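PDB 4JF8: TrwG component of type IV secretion system from Bartonella birtlesii, which probably forms part of a Trw type IV secretion machine as a VirB8-family component, represented here by its NTF2-like domain without the membrane-spanning helix. Local coordinates for residues A[116-121]-A[143-148]; A[44-49]-A[108-113]; A[137-142]-A[169-174]. All coordinates share one frame; numbering follows the deposited sequence.

How the contacts relate
The three contacts share one four-stranded antiparallel sheet and differ in depth. Contact 1 is the most buried: it pairs strands 117-128 and 137-147 by backbone bonds and turns Y145 and A118 toward helix 42-57. Contact 2 is partly buried and brings that same helix onto the outer strand 101-112 through an arginine and a few aliphatic groups, next to the second subunit. Contact 3 lies at the surface, where strand 137-147 pairs with the other outer strand, 164-173, and polar side chains and bridging waters surround the backbone ladder. Direct links join them: D45 of contact 2 takes both tyrosine hydroxyls, of Y145 and Y147, while E174 of contact 3 bridges R108 and R121.

Contact 1. Residues A[116-121]-A[143-148]; sequences GQATVR and IGYTYV
G116 and Y145 meet where strands 117-128 and 137-147 of the VirB8 domain form an antiparallel beta hairpin within its NTF2-like sheet. The ring of Y145 has the CA of G116 over one face, displaced toward the rim: a CH-pi contact, with that CA 4.3 Å from the ring centroid. The tyrosine CG stands between the backbone N and the carbonyl carbon (chi1 68°), on the side of G116. G116 itself turns with a positive phi of 106°, a backbone that suits glycine, and its O takes the N-H of Y145 at 2.9 Å. One step further in, A118 and I143 form a hydrogen-bonded pair, with A118 N giving to I143 O and I143 N to A118 O. Q117 CA also lies 3.2 Å from I143 O, as expected at the non-hydrogen-bonded pair Q117-G144.

The tightly packed side is the one that carries A118 and I143. A118 CB sits 4.0 Å from Y145 CE2, V120 CG2 meets I143 CD1 at 3.8 Å, and helix 42-57 closes over this layer through L49 and V53. The other side, where Q117 points, is looser. G144 puts no side chain there, and Q117, an exposed residue modelled in two conformers, bends at CG; in the conformer described its OE1 accepts from N113 ND2 rather than meeting the opposite strand. At the start of the hairpin, the Y145 hydroxyl is bonded to the D45 carboxylate of helix 42-57 and to a water. That same water accepts from G116 N and donates to Q117 O at 2.8 Å and to Y145 OH at 2.7 Å.

Contact 2. Residues A[44-49]-A[108-113]; sequences VDRYWL and RSIQPN. With EDO (1,2-ethanediol), chain D.
R46 and I110 come nearest, their CA atoms 6.5 Å apart, where helix 44-49 passes strand 108-112 at 9.0 Å between axes and 125° between directions. This is the first helix of the NTF2-like fold lying across its curved sheet. R46 reaches out with its chain extended from CG to NE (chi2 -178°) and grips a single backbone oxygen side-on: NE and NH2 each stand 2.9 Å from I110 O, which lies somewhat out of the guanidinium plane. NH2 adds a weak bond to OE1 in one of two Q111 conformers and a salt bridge to E42, so the charged end is held from helix and strand alike. I110 CG2 touches both R46 CG (3.9 Å) and L49 CD1 (3.8 Å), which lie in directions roughly at right angles from it. L158 of the second subunit packs on both R46 and I110, so this patch continues into the dimer interface. There the Y47 hydroxyls of the two chains hydrogen-bond to each other. An ethanediol, probably from the crystallisation liquor, lies away from strand 108-112, at W48: its O2 accepts from W48 NE1 at 2.9 Å, and W48 NE1 of the second subunit bonds to the same molecule.

Contact 3. Residues A[137-142]-A[169-174]; sequences QHQIAT and YRTDPE
I140, in the conformer described, lies obliquely across the aliphatic part of E174, its CD1 3.6 Å from E174 CG. That CG is anti to the backbone N (chi1 -168°), which sets it against I140 CD1, and the extended chain beyond (chi2 -179°) carries the carboxylate to R108 and to R121 in one of its two conformers, each in a salt bridge with one oxygen. The setting is the antiparallel pairing of strands 137-147 and 164-173, the latter an outermost strand of the NTF2-like sheet within this chain.

The ladder is regular from I140 to T142. I140 pairs with D172 and T142 with R170 through two hydrogen bonds each, I140 N to D172 O being the shortest at 2.8 Å. At Q139-P173 the side chains diverge, and the ladder ends at E174 N, whose N-H points straight at H138 O (2.9 Å, 179°) although the donor stands well above the carbonyl plane.

On the face with A141 and T171, Y169 CE1 comes to 3.9 Å from A141 CB. The Y169 hydroxyl bonds to E57 of helix 42-57, and Y52 of that helix meets the ring edge-to-face. A water joins T171 OG1 to NE2 of one Q139 conformer, whose OE1 bonds to T124.

The face of I140, T142, R170 and D172 is more polar. D172 OD2 and OD1 accept from R170 NE and NH2 through their syn lone pairs and lie in the guanidinium plane, with NH2 2.8 Å from OD1. A water ties D172 OD2 (2.6 Å) to I140 O and T142 OG1. Residues 170-173 also touch a crystal neighbour. Backbone bonds and bridging waters thus join the two strands, the R170-D172 pair stays within one, and E174 links this edge to arginines that would be expected to favour its charged form.

Contact 1. Residues A[116-121]-A[143-148]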
loop_
_atom_site.group_PDB
_atom_site.type_symbol
_atom_site.label_atom_id
_atom_site.label_comp_id
_atom_site.label_asym_id
_atom_site.label_seq_id
_atom_site.Cartn_x
_atom_site.Cartn_y
_atom_site.Cartn_z
ATOM N N GLY A 116 -7.644 21.823 1.490
ATOM C CA GLY A 116 -7.312 21.096 0.266
ATOM C C GLY A 116 -5.892 21.289 -0.216
ATOM O O GLY A 116 -5.561 20.863 -1.326
ATOM N N GLN A 117 -5.044 21.940 0.579
ATOM C CA GLN A 117 -3.616 21.977 0.277
ATOM C C GLN A 117 -2.824 21.394 1.424
ATOM O O GLN A 117 -3.289 21.323 2.560
ATOM C CB GLN A 117 -3.127 23.391 -0.030
ATOM C CG GLN A 117 -3.809 24.029 -1.226
ATOM C CD GLN A 117 -5.202 24.490 -0.883
ATOM O OE1 GLN A 117 -5.425 25.050 0.183
ATOM N NE2 GLN A 117 -6.153 24.237 -1.773
ATOM N N ALA A 118 -1.605 20.949 1.112
ATOM C CA ALA A 118 -0.712 20.421 2.128
ATOM C C ALA A 118 0.709 20.631 1.683
ATOM O O ALA A 118 1.000 20.685 0.483
ATOM C CB ALA A 118 -0.980 18.942 2.350
ATOM N N THR A 119 1.601 20.749 2.648
ATOM C CA THR A 119 3.011 20.619 2.372
ATOM C C THR A 119 3.527 19.356 3.036
ATOM O O THR A 119 3.063 18.959 4.104
ATOM C CB THR A 119 3.831 21.820 2.849
ATOM O OG1 THR A 119 3.587 22.009 4.224
ATOM C CG2 THR A 119 3.453 23.058 2.124
ATOM N N VAL A 120 4.462 18.707 2.370
ATOM C CA VAL A 120 5.079 17.505 2.876
ATOM C C VAL A 120 6.583 17.704 2.835
ATOM O O VAL A 120 7.128 17.925 1.746
ATOM C CB VAL A 120 4.697 16.256 2.052
ATOM C CG1 VAL A 120 5.397 15.021 2.603
ATOM C CG2 VAL A 120 3.179 16.071 2.022
ATOM N N ARG A 121 7.244 17.624 3.988
ATOM C CA ARG A 121 8.705 17.689 4.083
ATOM C C ARG A 121 9.226 16.280 3.990
ATOM O O ARG A 121 8.793 15.435 4.764
ATOM C CB ARG A 121 9.129 18.297 5.419
ATOM C CG ARG A 121 8.928 19.796 5.488
ATOM C CD ARG A 121 9.186 20.362 6.872
ATOM N NE ARG A 121 10.524 20.086 7.358
ATOM C CZ ARG A 121 10.791 19.222 8.329
ATOM N NH1 ARG A 121 9.806 18.563 8.917
ATOM N NH2 ARG A 121 12.039 19.030 8.724
ATOM N N ILE A 143 1.070 20.317 -2.351
ATOM C CA ILE A 143 0.078 19.396 -2.910
ATOM C C ILE A 143 -1.321 19.971 -2.789
ATOM O O ILE A 143 -1.742 20.396 -1.709
ATOM C CB ILE A 143 0.114 18.050 -2.174
ATOM C CG1 ILE A 143 1.557 17.546 -2.077
ATOM C CG2 ILE A 143 -0.768 17.031 -2.890
ATOM C CD1 ILE A 143 1.707 16.185 -1.435
ATOM N N GLY A 144 -2.047 19.993 -3.902
ATOM C CA GLY A 144 -3.473 20.265 -3.871
ATOM C C GLY A 144 -4.188 18.940 -4.013
ATOM O O GLY A 144 -3.760 18.070 -4.782
ATOM N N TYR A 145 -5.273 18.768 -3.273
ATOM C CA TYR A 145 -5.991 17.486 -3.266
ATOM C C TYR A 145 -7.455 17.687 -2.973
ATOM O O TYR A 145 -7.864 18.732 -2.463
ATOM C CB TYR A 145 -5.359 16.490 -2.290
ATOM C CG TYR A 145 -5.491 16.861 -0.834
ATOM C CD1 TYR A 145 -6.510 16.365 -0.051
ATOM C CD2 TYR A 145 -4.571 17.722 -0.232
ATOM C CE1 TYR A 145 -6.625 16.695 1.297
ATOM C CE2 TYR A 145 -4.675 18.068 1.102
ATOM C CZ TYR A 145 -5.693 17.539 1.874
ATOM O OH TYR A 145 -5.793 17.863 3.215
ATOM N N THR A 146 -8.244 16.675 -3.293
ATOM C CA THR A 146 -9.678 16.675 -3.070
ATOM C C THR A 146 -10.113 15.217 -2.982
ATOM O O THR A 146 -9.335 14.301 -3.251
ATOM C CB THR A 146 -10.416 17.399 -4.222
ATOM O OG1 THR A 146 -11.772 17.644 -3.833
ATOM C CG2 THR A 146 -10.361 16.600 -5.517
ATOM N N TYR A 147 -11.363 15.020 -2.613
ATOM C CA TYR A 147 -11.983 13.691 -2.629
ATOM C C TYR A 147 -13.216 13.774 -3.506
ATOM O O TYR A 147 -14.117 14.571 -3.220
ATOM C CB TYR A 147 -12.373 13.238 -1.226
ATOM C CG TYR A 147 -11.223 13.058 -0.256
ATOM C CD1 TYR A 147 -10.730 14.126 0.492
ATOM C CD2 TYR A 147 -10.653 11.811 -0.069
ATOM C CE1 TYR A 147 -9.708 13.949 1.394
ATOM C CE2 TYR A 147 -9.629 11.616 0.836
ATOM C CZ TYR A 147 -9.160 12.685 1.565
ATOM O OH TYR A 147 -8.171 12.464 2.506
ATOM N N VAL A 148 -13.254 12.957 -4.544
ATOM C CA VAL A 148 -14.312 13.030 -5.556
ATOM C C VAL A 148 -15.401 11.979 -5.358
ATOM O O VAL A 148 -16.371 11.979 -6.109
ATOM C CB VAL A 148 -13.748 12.973 -6.992
ATOM C CG1 VAL A 148 -12.698 14.070 -7.187
ATOM C CG2 VAL A 148 -13.202 11.605 -7.359
HETATM O O HOH W 1 -5.845 20.567 3.510
#

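Contact 2. Residues A[44-49]-A[108-113]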
loop_
_atom_site.group_PDB
_atom_site.type_symbol
_atom_site.label_atom_id
_atom_site.label_comp_id
_atom_site.label_asym_id
_atom_site.label_seq_id
_atom_site.Cartn_x
_atom_site.Cartn_y
_atom_site.Cartn_z
ATOM N N VAL A 44 -6.814 11.075 8.274
ATOM C CA VAL A 44 -7.090 10.442 6.994
ATOM C C VAL A 44 -6.389 11.174 5.852
ATOM O O VAL A 44 -5.792 10.534 4.977
ATOM C CB VAL A 44 -8.597 10.263 6.750
ATOM C CG1 VAL A 44 -8.862 9.842 5.320
ATOM C CG2 VAL A 44 -9.151 9.248 7.759
ATOM N N ASP A 45 -6.393 12.501 5.854
ATOM C CA ASP A 45 -5.722 13.226 4.790
ATOM C C ASP A 45 -4.219 12.891 4.829
ATOM O O ASP A 45 -3.588 12.668 3.793
ATOM C CB ASP A 45 -5.897 14.735 4.921
ATOM C CG ASP A 45 -7.295 15.224 4.589
ATOM O OD1 ASP A 45 -8.219 14.445 4.312
ATOM O OD2 ASP A 45 -7.483 16.480 4.665
ATOM N N ARG A 46 -3.627 12.840 6.023
ATOM C CA ARG A 46 -2.203 12.500 6.140
ATOM C C ARG A 46 -1.917 11.102 5.598
ATOM O O ARG A 46 -0.899 10.894 4.955
ATOM C CB ARG A 46 -1.704 12.621 7.581
ATOM C CG ARG A 46 -1.489 14.058 8.034
ATOM C CD ARG A 46 -0.951 14.110 9.444
ATOM N NE ARG A 46 -0.390 15.430 9.717
ATOM C CZ ARG A 46 -0.242 15.975 10.920
ATOM N NH1 ARG A 46 -0.625 15.336 12.022
ATOM N NH2 ARG A 46 0.281 17.187 11.008
ATOM N N TYR A 47 -2.818 10.148 5.841
ATOM C CA TYR A 47 -2.649 8.794 5.299
ATOM C C TYR A 47 -2.514 8.849 3.780
ATOM O O TYR A 47 -1.566 8.271 3.211
ATOM C CB TYR A 47 -3.825 7.907 5.697
ATOM C CG TYR A 47 -3.800 6.550 5.040
ATOM C CD1 TYR A 47 -3.008 5.537 5.544
ATOM C CD2 TYR A 47 -4.517 6.296 3.864
ATOM C CE1 TYR A 47 -2.959 4.288 4.941
ATOM C CE2 TYR A 47 -4.471 5.053 3.246
ATOM C CZ TYR A 47 -3.675 4.062 3.785
ATOM O OH TYR A 47 -3.599 2.821 3.186
ATOM N N TRP A 48 -3.442 9.522 3.112
ATOM C CA TRP A 48 -3.425 9.587 1.649
ATOM C C TRP A 48 -2.259 10.397 1.090
ATOM O O TRP A 48 -1.630 9.991 0.108
ATOM C CB TRP A 48 -4.774 10.062 1.086
ATOM C CG TRP A 48 -5.804 9.003 1.290
ATOM C CD1 TRP A 48 -6.835 9.021 2.190
ATOM C CD2 TRP A 48 -5.862 7.733 0.635
ATOM N NE1 TRP A 48 -7.522 7.836 2.131
ATOM C CE2 TRP A 48 -6.941 7.021 1.193
ATOM C CE3 TRP A 48 -5.080 7.114 -0.348
ATOM C CZ2 TRP A 48 -7.258 5.716 0.779
ATOM C CZ3 TRP A 48 -5.418 5.844 -0.757
ATOM C CH2 TRP A 48 -6.488 5.163 -0.195
ATOM N N LEU A 49 -1.947 11.519 1.731
ATOM C CA LEU A 49 -0.815 12.334 1.312
ATOM C C LEU A 49 0.494 11.580 1.451
ATOM O O LEU A 49 1.363 11.676 0.584
ATOM C CB LEU A 49 -0.772 13.628 2.124
ATOM C CG LEU A 49 -1.932 14.591 1.801
ATOM C CD1 LEU A 49 -2.125 15.602 2.933
ATOM C CD2 LEU A 49 -1.772 15.286 0.451
ATOM N N ARG A 108 9.160 13.418 6.604
ATOM C CA ARG A 108 9.449 13.996 7.929
ATOM C C ARG A 108 8.244 14.661 8.558
ATOM O O ARG A 108 8.092 14.619 9.767
ATOM C CB ARG A 108 10.615 14.981 7.853
ATOM C CG ARG A 108 11.909 14.427 7.280
ATOM C CD ARG A 108 12.929 15.542 6.989
ATOM N NE ARG A 108 12.761 16.129 5.652
ATOM C CZ ARG A 108 13.195 17.339 5.270
ATOM N NH1 ARG A 108 13.821 18.132 6.135
ATOM N NH2 ARG A 108 12.974 17.782 4.016
ATOM N N SER A 109 7.402 15.299 7.757
ATOM C CA SER A 109 6.182 15.959 8.278
ATOM C C SER A 109 5.215 16.188 7.152
ATOM O O SER A 109 5.606 16.314 5.986
ATOM C CB SER A 109 6.518 17.269 9.001
ATOM O OG SER A 109 7.089 18.201 8.121
ATOM N N ILE A 110 3.938 16.268 7.513
ATOM C CA ILE A 110 2.840 16.508 6.574
ATOM C C ILE A 110 1.927 17.521 7.220
ATOM O O ILE A 110 1.410 17.274 8.328
ATOM C CB ILE A 110 2.026 15.212 6.296
ATOM C CG1 ILE A 110 2.936 14.132 5.723
ATOM C CG2 ILE A 110 0.869 15.521 5.352
ATOM C CD1 ILE A 110 2.260 12.784 5.552
ATOM N N GLN A 111 1.743 18.658 6.561
ATOM C CA GLN A 111 0.925 19.741 7.114
ATOM C C GLN A 111 -0.215 20.115 6.166
ATOM O O GLN A 111 -0.038 20.944 5.268
ATOM C CB GLN A 111 1.780 20.973 7.416
ATOM C CG GLN A 111 2.861 20.748 8.466
ATOM C CD GLN A 111 2.347 20.144 9.770
ATOM O OE1 GLN A 111 1.179 20.305 10.144
ATOM N NE2 GLN A 111 3.232 19.441 10.478
ATOM N N PRO A 112 -1.397 19.515 6.359
ATOM C CA PRO A 112 -2.546 19.969 5.599
ATOM C C PRO A 112 -3.032 21.286 6.182
ATOM O O PRO A 112 -2.880 21.522 7.396
ATOM C CB PRO A 112 -3.592 18.874 5.832
ATOM C CG PRO A 112 -2.919 17.790 6.608
ATOM C CD PRO A 112 -1.737 18.408 7.268
ATOM N N ASN A 113 -3.591 22.150 5.337
ATOM C CA ASN A 113 -4.173 23.403 5.826
ATOM C C ASN A 113 -5.666 23.275 6.113
ATOM O O ASN A 113 -6.285 24.255 6.571
ATOM C CB ASN A 113 -3.852 24.570 4.902
ATOM C CG ASN A 113 -4.567 24.511 3.582
ATOM O OD1 ASN A 113 -5.300 23.565 3.269
ATOM N ND2 ASN A 113 -4.373 25.548 2.793
HETATM C C1 EDO D . -8.983 4.320 4.023
HETATM O O1 EDO D . -10.107 4.084 4.879
HETATM C C2 EDO D . -8.234 5.522 4.564
HETATM O O2 EDO D . -9.051 6.671 4.302
#

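Contact 3. Residues A[137-142]-A[169-174]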
loop_
_atom_site.group_PDB
_atom_site.type_symbol
_atom_site.label_atom_id
_atom_site.label_comp_id
_atom_site.label_asym_id
_atom_site.label_seq_id
_atom_site.Cartn_x
_atom_site.Cartn_y
_atom_site.Cartn_z
ATOM N N GLN A 137 18.736 14.726 -0.315
ATOM C CA GLN A 137 18.039 15.902 -0.837
ATOM C C GLN A 137 16.887 16.218 0.091
ATOM O O GLN A 137 16.042 15.377 0.310
ATOM C CB GLN A 137 17.479 15.633 -2.227
ATOM C CG GLN A 137 18.496 15.151 -3.244
ATOM C CD GLN A 137 19.523 16.203 -3.528
ATOM O OE1 GLN A 137 19.185 17.315 -3.943
ATOM N NE2 GLN A 137 20.789 15.881 -3.286
ATOM N N HIS A 138 16.841 17.428 0.631
ATOM C CA HIS A 138 15.737 17.880 1.491
ATOM C C HIS A 138 14.750 18.636 0.641
ATOM O O HIS A 138 15.060 19.695 0.107
ATOM C CB HIS A 138 16.297 18.751 2.614
ATOM C CG HIS A 138 17.295 18.033 3.461
ATOM N ND1 HIS A 138 16.951 17.381 4.624
ATOM C CD2 HIS A 138 18.621 17.826 3.290
ATOM C CE1 HIS A 138 18.028 16.809 5.138
ATOM N NE2 HIS A 138 19.046 17.050 4.338
ATOM N N GLN A 139 13.551 18.075 0.517
ATOM C CA GLN A 139 12.542 18.558 -0.407
ATOM C C GLN A 139 11.238 18.886 0.315
ATOM O O GLN A 139 11.002 18.431 1.438
ATOM C CB GLN A 139 12.261 17.497 -1.474
ATOM C CG GLN A 139 13.474 17.143 -2.326
ATOM C CD GLN A 139 13.148 16.188 -3.459
ATOM O OE1 GLN A 139 13.713 15.101 -3.559
ATOM N NE2 GLN A 139 12.220 16.585 -4.312
ATOM N N ILE A 140 10.419 19.694 -0.343
ATOM C CA ILE A 140 9.050 20.010 0.095
ATOM C C ILE A 140 8.130 19.773 -1.077
ATOM O O ILE A 140 8.339 20.347 -2.158
ATOM C CB ILE A 140 8.844 21.497 0.480
ATOM C CG1 ILE A 140 9.867 21.915 1.523
ATOM C CG2 ILE A 140 7.434 21.732 1.013
ATOM C CD1 ILE A 140 9.608 21.279 2.861
ATOM N N ALA A 141 7.109 18.929 -0.887
ATOM C CA ALA A 141 6.026 18.817 -1.863
ATOM C C ALA A 141 4.907 19.755 -1.471
ATOM O O ALA A 141 4.513 19.793 -0.301
ATOM C CB ALA A 141 5.479 17.406 -1.945
ATOM N N THR A 142 4.402 20.498 -2.445
ATOM C CA THR A 142 3.232 21.362 -2.244
ATOM C C THR A 142 2.131 20.706 -3.040
ATOM O O THR A 142 2.266 20.508 -4.256
ATOM C CB THR A 142 3.504 22.808 -2.718
ATOM O OG1 THR A 142 4.613 23.339 -1.986
ATOM C CG2 THR A 142 2.287 23.670 -2.516
ATOM N N TYR A 169 0.624 19.064 -7.958
ATOM C CA TYR A 169 1.766 18.521 -7.239
ATOM C C TYR A 169 3.042 19.113 -7.792
ATOM O O TYR A 169 3.321 18.976 -8.974
ATOM C CB TYR A 169 1.793 17.001 -7.367
ATOM C CG TYR A 169 2.882 16.333 -6.582
ATOM C CD1 TYR A 169 2.644 15.887 -5.290
ATOM C CD2 TYR A 169 4.142 16.102 -7.118
ATOM C CE1 TYR A 169 3.618 15.244 -4.564
ATOM C CE2 TYR A 169 5.117 15.464 -6.399
ATOM C CZ TYR A 169 4.852 15.030 -5.116
ATOM O OH TYR A 169 5.799 14.374 -4.358
ATOM N N ARG A 170 3.826 19.705 -6.913
ATOM C CA ARG A 170 5.179 20.119 -7.244
ATOM C C ARG A 170 6.091 19.815 -6.082
ATOM O O ARG A 170 5.636 19.707 -4.933
ATOM C CB ARG A 170 5.253 21.618 -7.573
ATOM C CG ARG A 170 4.814 22.528 -6.448
ATOM C CD ARG A 170 4.953 24.011 -6.800
ATOM N NE ARG A 170 6.336 24.371 -7.098
ATOM C CZ ARG A 170 6.799 24.899 -8.233
ATOM N NH1 ARG A 170 6.004 25.249 -9.239
ATOM N NH2 ARG A 170 8.101 25.114 -8.329
ATOM N N THR A 171 7.387 19.679 -6.377
ATOM C CA THR A 171 8.424 19.546 -5.343
ATOM C C THR A 171 9.463 20.634 -5.542
ATOM O O THR A 171 9.696 21.092 -6.663
ATOM C CB THR A 171 9.094 18.163 -5.366
ATOM O OG1 THR A 171 9.643 17.940 -6.662
ATOM C CG2 THR A 171 8.103 17.084 -5.050
ATOM N N ASP A 172 10.022 21.086 -4.420
ATOM C CA ASP A 172 11.047 22.128 -4.416
ATOM C C ASP A 172 12.036 21.831 -3.297
ATOM O O ASP A 172 11.695 21.192 -2.315
ATOM C CB ASP A 172 10.390 23.471 -4.139
ATOM C CG ASP A 172 9.431 23.899 -5.240
ATOM O OD1 ASP A 172 9.872 24.407 -6.294
ATOM O OD2 ASP A 172 8.197 23.701 -5.090
ATOM N N PRO A 173 13.263 22.381 -3.387
ATOM C CA PRO A 173 14.186 22.278 -2.270
ATOM C C PRO A 173 13.637 22.963 -1.025
ATOM O O PRO A 173 13.045 24.041 -1.102
ATOM C CB PRO A 173 15.438 23.011 -2.780
ATOM C CG PRO A 173 15.354 22.884 -4.265
ATOM C CD PRO A 173 13.895 23.015 -4.561
ATOM N N GLU A 174 13.862 22.330 0.117
ATOM C CA GLU A 174 13.496 22.935 1.393
ATOM C C GLU A 174 14.460 24.057 1.734
ATOM O O GLU A 174 15.627 23.973 1.453
ATOM C CB GLU A 174 13.539 21.884 2.507
ATOM C CG GLU A 174 12.886 22.348 3.808
ATOM C CD GLU A 174 12.955 21.324 4.923
ATOM O OE1 GLU A 174 13.664 20.322 4.772
ATOM O OE2 GLU A 174 12.337 21.578 5.980
HETATM O O HOH W 2 17.368 22.035 0.456
HETATM O O HOH W 3 10.817 15.420 -6.560
HETATM O O HOH W 4 7.063 22.651 -2.939
#